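Local coordinates for 3-oxoacyl-[acyl-carrier-protein] synthase (Arabidopsis thaliana, PDB 2IX4), which catalyses the condensation steps of mitochondrial fatty acid synthesis, lengthening acyl chains by two carbons drawn from malonyl-ACP, at the interface of chains A and B. Coordinates in Å, arbitrary orientation; residue numbers count along the deposited sequence, not the author numbering. Chains: chain A/B, 3-oxoacyl-[acyl-carrier-protein] synthase.

Contacts 1 and 2 are two patches of the same two-fold homodimer interface, their C-alpha centres about 20 Å apart, and they have no residue in common. Contact 1 sets helix 149-153 of chain B against helix 212-220 and the loop residue A:Phe419 of chain A, with its centre about 9 Å from the active-site nucleophile A:Cys179, which suggests that dimerisation helps shape the wall of the acyl pocket. Contact 2 pairs helix 127-138 of one subunit with its mate at the two-fold axis; its centre is about 26 Å from the nucleophile B:Cys179, and it adds apolar contact between the subunits.

Contact 1: the interface of chains A and B. Residues chain A 178, 217-218, 221, 287, 419; chain B 147, 150-151, 154.
The wall of the acyl-binding pocket meets the partner subunit here: A:Phe218 and A:Phe419, which line the hexanoic acid site of this thiolase-fold condensing enzyme, pack against B:Ile150 of helix 149-153. B:Ile150 lies under one face of A:Phe218, the side chains crossing at about a right angle, with CG1 4.2 Å from the ring plane and over its centre. Its methyl CG2, anti to the backbone N, reaches the rim of A:Phe218 at CE1 (3.8 Å) and CE1 of A:Phe419 (3.9 Å). CG1 of B:Ile150 (chi1 -63°) turns beside that N and also lies 3.5 Å from the carbonyl carbon C of A:Gly217. An alanine in place of B:Ile150 would probably open a gap beneath the A:Phe218 ring and at its junction with A:Phe419, and leave the A:Gly217 backbone without its apolar cover. Farther along, CD1 of B:Leu154 touches CD1 of A:Phe419, 3.8 Å away. Over the centre of the A:Phe419 ring, the methyl CG2 of A:Thr287 covers one face and also meets CG of B:Pro151. Polar atoms are joined mainly through water. Water 1 is 2.6 Å from the hydroxyl OG of A:Ser221 and also contacts the carbonyls of A:Gly217 and B:Pro147; its bond with the amide N of B:Ile150 is nearly straight (175° at H). Water 2 again links A:Ser221 to B:Pro147, beside a weak direct bond. The patch thus sets helix 149-153 of one subunit against the end of helix 212-220 in the other.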
loop_
_atom_site.group_PDB
_atom_site.type_symbol
_atom_site.label_atom_id
_atom_site.label_comp_id
_atom_site.label_asym_id
_atom_site.label_seq_id
_atom_site.Cartn_x
_atom_site.Cartn_y
_atom_site.Cartn_z
ATOM N N ALA A 178 -2.238 3.188 6.323
ATOM C CA ALA A 178 -3.414 3.652 7.069
ATOM C C ALA A 178 -3.656 5.151 6.885
ATOM O O ALA A 178 -3.777 5.626 5.754
ATOM C CB ALA A 178 -3.315 3.264 8.559
ATOM N N GLY A 217 -17.141 -0.360 12.446
ATOM C CA GLY A 217 -15.795 -0.845 12.747
ATOM C C GLY A 217 -14.987 0.149 13.560
ATOM O O GLY A 217 -14.427 -0.201 14.594
ATOM N N PHE A 218 -14.928 1.394 13.089
ATOM C CA PHE A 218 -14.237 2.460 13.817
ATOM C C PHE A 218 -14.907 2.821 15.148
ATOM O O PHE A 218 -14.228 3.237 16.091
ATOM C CB PHE A 218 -14.072 3.706 12.947
ATOM C CG PHE A 218 -12.938 3.619 11.962
ATOM C CD1 PHE A 218 -11.613 3.625 12.398
ATOM C CD2 PHE A 218 -13.192 3.549 10.598
ATOM C CE1 PHE A 218 -10.561 3.554 11.486
ATOM C CE2 PHE A 218 -12.151 3.477 9.676
ATOM C CZ PHE A 218 -10.834 3.479 10.124
ATOM N N SER A 221 -13.686 0.226 17.640
ATOM C CA SER A 221 -12.325 0.579 18.050
ATOM C C SER A 221 -12.322 1.758 19.027
ATOM O O SER A 221 -11.275 2.112 19.577
ATOM C CB SER A 221 -11.466 0.921 16.829
ATOM O OG SER A 221 -11.197 -0.232 16.050
ATOM N N THR A 287 -2.986 0.825 17.704
ATOM C CA THR A 287 -3.888 1.965 17.499
ATOM C C THR A 287 -3.498 3.224 18.285
ATOM O O THR A 287 -3.810 4.341 17.866
ATOM C CB THR A 287 -5.358 1.599 17.855
ATOM O OG1 THR A 287 -5.431 1.155 19.217
ATOM C CG2 THR A 287 -5.898 0.501 16.930
ATOM N N PHE A 419 -2.578 3.867 12.075
ATOM C CA PHE A 419 -2.612 2.624 12.848
ATOM C C PHE A 419 -1.379 1.792 12.509
ATOM O O PHE A 419 -0.918 1.783 11.361
ATOM C CB PHE A 419 -3.882 1.819 12.538
ATOM C CG PHE A 419 -5.130 2.329 13.225
ATOM C CD1 PHE A 419 -6.308 1.588 13.166
ATOM C CD2 PHE A 419 -5.134 3.532 13.930
ATOM C CE1 PHE A 419 -7.473 2.041 13.786
ATOM C CE2 PHE A 419 -6.295 3.992 14.558
ATOM C CZ PHE A 419 -7.465 3.244 14.487
ATOM N N PRO B 147 -13.751 -5.706 18.394
ATOM C CA PRO B 147 -13.046 -4.430 18.545
ATOM C C PRO B 147 -11.764 -4.365 17.715
ATOM O O PRO B 147 -11.262 -3.274 17.445
ATOM C CB PRO B 147 -12.717 -4.382 20.043
ATOM C CG PRO B 147 -12.748 -5.797 20.493
ATOM C CD PRO B 147 -13.806 -6.455 19.665
ATOM N N ILE B 150 -11.051 -3.462 12.567
ATOM C CA ILE B 150 -10.292 -2.528 11.718
ATOM C C ILE B 150 -8.788 -2.848 11.667
ATOM O O ILE B 150 -8.242 -2.991 10.573
ATOM C CB ILE B 150 -10.564 -1.024 12.068
ATOM C CG1 ILE B 150 -12.035 -0.650 11.812
ATOM C CG2 ILE B 150 -9.608 -0.089 11.311
ATOM C CD1 ILE B 150 -12.512 -0.787 10.359
ATOM N N PRO B 151 -8.116 -2.970 12.835
ATOM C CA PRO B 151 -6.695 -3.356 12.831
ATOM C C PRO B 151 -6.382 -4.658 12.076
ATOM O O PRO B 151 -5.283 -4.799 11.539
ATOM C CB PRO B 151 -6.375 -3.536 14.320
ATOM C CG PRO B 151 -7.356 -2.694 15.024
ATOM C CD PRO B 151 -8.608 -2.734 14.206
ATOM N N LEU B 154 -6.445 -4.076 7.793
ATOM C CA LEU B 154 -5.576 -3.065 7.180
ATOM C C LEU B 154 -4.306 -3.669 6.585
ATOM O O LEU B 154 -3.552 -4.367 7.270
ATOM C CB LEU B 154 -5.231 -1.955 8.180
ATOM C CG LEU B 154 -6.368 -1.061 8.695
ATOM C CD1 LEU B 154 -5.866 -0.139 9.792
ATOM C CD2 LEU B 154 -7.010 -0.260 7.563
HETATM O O HOH W 1 -12.405 -2.266 14.904
HETATM O O HOH W 2 -9.154 -1.494 17.665
#

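Contact 2: the interface of chains A and B. Residues chain A 45, 134-135, 138; chain B 45, 134-135, 137-138.
A:Cys138 and B:Cys138 each carry SG anti to the carbonyl carbon (chi1 -62° and -61°), which directs both thiols from the ends of helices 127-138 into the seam between the subunits. The phenylalanines A:Phe45 and B:Phe45 have CG in the corresponding position, with their rings turned nearly perpendicular to the CA-CB-CG plane (chi2 87° in A:Phe45), and each presents its CE2 corner to the opposite cysteine. SG of B:Cys138 lies 3.7 Å from CE2 of A:Phe45, at the ring edge and in its plane. The reciprocal pair, SG of A:Cys138 and CE2 of B:Phe45, has the same 3.7 Å separation. Between the two cysteines the SG atoms are 3.8 Å apart, a van der Waals approach far longer than a disulfide.

Each thiol also meets the aliphatic part of a glutamine from the other chain: SG of A:Cys138 is 3.8 Å from CG of B:Gln135. The extended glutamine chains run on to the phenylalanines of their own subunits, with CD of A:Gln135 lying 3.6 Å above the plane of the A:Phe45 ring, toward its rim. B:Gln135 does likewise, its amide NE2 over one face of B:Phe45. These second-shell amides are likely to limit tilting of the rings that touch the partner's thiols. The methyl CG2 of B:Ile137 meets A:Phe45 at CE2, 3.8 Å away, the two side chains crossing at about a right angle. Close to the two-fold axis, the methyls CB of A:Ala134 and B:Ala134 meet tip to tip at 3.6 Å, so the helices approach closely there. Within chain A the thiol SG of A:Cys138 makes a weak bond to the carbonyl O of A:Ala134, one turn back along the helix, and likewise in chain B.

With no N or O of one chain within bonding reach of the other, apolar fit carries this patch, which joins helices 127-138 and the loops of A:Phe45 and B:Phe45 and is likely to contribute to the stability of the homodimer.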
loop_
_atom_site.group_PDB
_atom_site.type_symbol
_atom_site.label_atom_id
_atom_site.label_comp_id
_atom_site.label_asym_id
_atom_site.label_seq_id
_atom_site.Cartn_x
_atom_site.Cartn_y
_atom_site.Cartn_z
ATOM N N PHE A 45 -29.710 -3.933 0.578
ATOM C CA PHE A 45 -30.381 -4.463 1.768
ATOM C C PHE A 45 -31.792 -3.891 1.902
ATOM O O PHE A 45 -32.076 -2.805 1.390
ATOM C CB PHE A 45 -29.569 -4.149 3.026
ATOM C CG PHE A 45 -28.254 -4.877 3.106
ATOM C CD1 PHE A 45 -27.110 -4.344 2.512
ATOM C CD2 PHE A 45 -28.153 -6.085 3.792
ATOM C CE1 PHE A 45 -25.885 -5.011 2.589
ATOM C CE2 PHE A 45 -26.933 -6.759 3.876
ATOM C CZ PHE A 45 -25.798 -6.221 3.271
ATOM N N ALA A 134 -20.422 -10.201 0.098
ATOM C CA ALA A 134 -20.618 -11.101 1.237
ATOM C C ALA A 134 -22.096 -11.417 1.463
ATOM O O ALA A 134 -22.445 -12.513 1.917
ATOM C CB ALA A 134 -19.998 -10.513 2.488
ATOM N N GLN A 135 -22.960 -10.456 1.133
ATOM C CA GLN A 135 -24.414 -10.648 1.188
ATOM C C GLN A 135 -24.865 -11.746 0.222
ATOM O O GLN A 135 -25.800 -12.493 0.517
ATOM C CB GLN A 135 -25.140 -9.332 0.883
ATOM C CG GLN A 135 -26.647 -9.364 1.112
ATOM C CD GLN A 135 -27.367 -8.177 0.495
ATOM O OE1 GLN A 135 -26.762 -7.356 -0.197
ATOM N NE2 GLN A 135 -28.667 -8.082 0.741
ATOM N N CYS A 138 -24.333 -15.004 2.018
ATOM C CA CYS A 138 -25.359 -15.201 3.049
ATOM C C CYS A 138 -26.720 -15.575 2.463
ATOM O O CYS A 138 -27.445 -16.394 3.033
ATOM C CB CYS A 138 -25.505 -13.948 3.919
ATOM S SG CYS A 138 -24.034 -13.468 4.855
ATOM N N PHE B 45 -20.709 -19.772 9.245
ATOM C CA PHE B 45 -21.819 -20.105 8.354
ATOM C C PHE B 45 -22.275 -21.543 8.565
ATOM O O PHE B 45 -21.482 -22.396 8.974
ATOM C CB PHE B 45 -21.402 -19.910 6.893
ATOM C CG PHE B 45 -21.156 -18.477 6.511
ATOM C CD1 PHE B 45 -19.915 -17.887 6.729
ATOM C CD2 PHE B 45 -22.161 -17.722 5.915
ATOM C CE1 PHE B 45 -19.681 -16.561 6.368
ATOM C CE2 PHE B 45 -21.938 -16.396 5.550
ATOM C CZ PHE B 45 -20.692 -15.815 5.776
ATOM N N ALA B 134 -19.761 -8.628 7.752
ATOM C CA ALA B 134 -20.902 -8.362 6.873
ATOM C C ALA B 134 -22.066 -9.315 7.148
ATOM O O ALA B 134 -23.231 -8.946 6.982
ATOM C CB ALA B 134 -20.480 -8.438 5.417
ATOM N N GLN B 135 -21.742 -10.536 7.572
ATOM C CA GLN B 135 -22.751 -11.513 7.978
ATOM C C GLN B 135 -23.545 -11.030 9.199
ATOM O O GLN B 135 -24.737 -11.318 9.322
ATOM C CB GLN B 135 -22.102 -12.873 8.259
ATOM C CG GLN B 135 -23.096 -14.003 8.498
ATOM C CD GLN B 135 -22.458 -15.240 9.105
ATOM O OE1 GLN B 135 -21.313 -15.209 9.555
ATOM N NE2 GLN B 135 -23.203 -16.338 9.123
ATOM N N ILE B 137 -24.378 -7.992 9.746
ATOM C CA ILE B 137 -25.391 -7.088 9.191
ATOM C C ILE B 137 -26.612 -7.876 8.704
ATOM O O ILE B 137 -27.742 -7.569 9.082
ATOM C CB ILE B 137 -24.832 -6.196 8.047
ATOM C CG1 ILE B 137 -23.805 -5.199 8.596
ATOM C CG2 ILE B 137 -25.968 -5.458 7.338
ATOM C CD1 ILE B 137 -22.983 -4.488 7.534
ATOM N N CYS B 138 -26.368 -8.896 7.881
ATOM C CA CYS B 138 -27.434 -9.744 7.336
ATOM C C CYS B 138 -28.260 -10.431 8.428
ATOM O O CYS B 138 -29.471 -10.609 8.281
ATOM C CB CYS B 138 -26.849 -10.803 6.395
ATOM S SG CYS B 138 -25.978 -10.161 4.947
#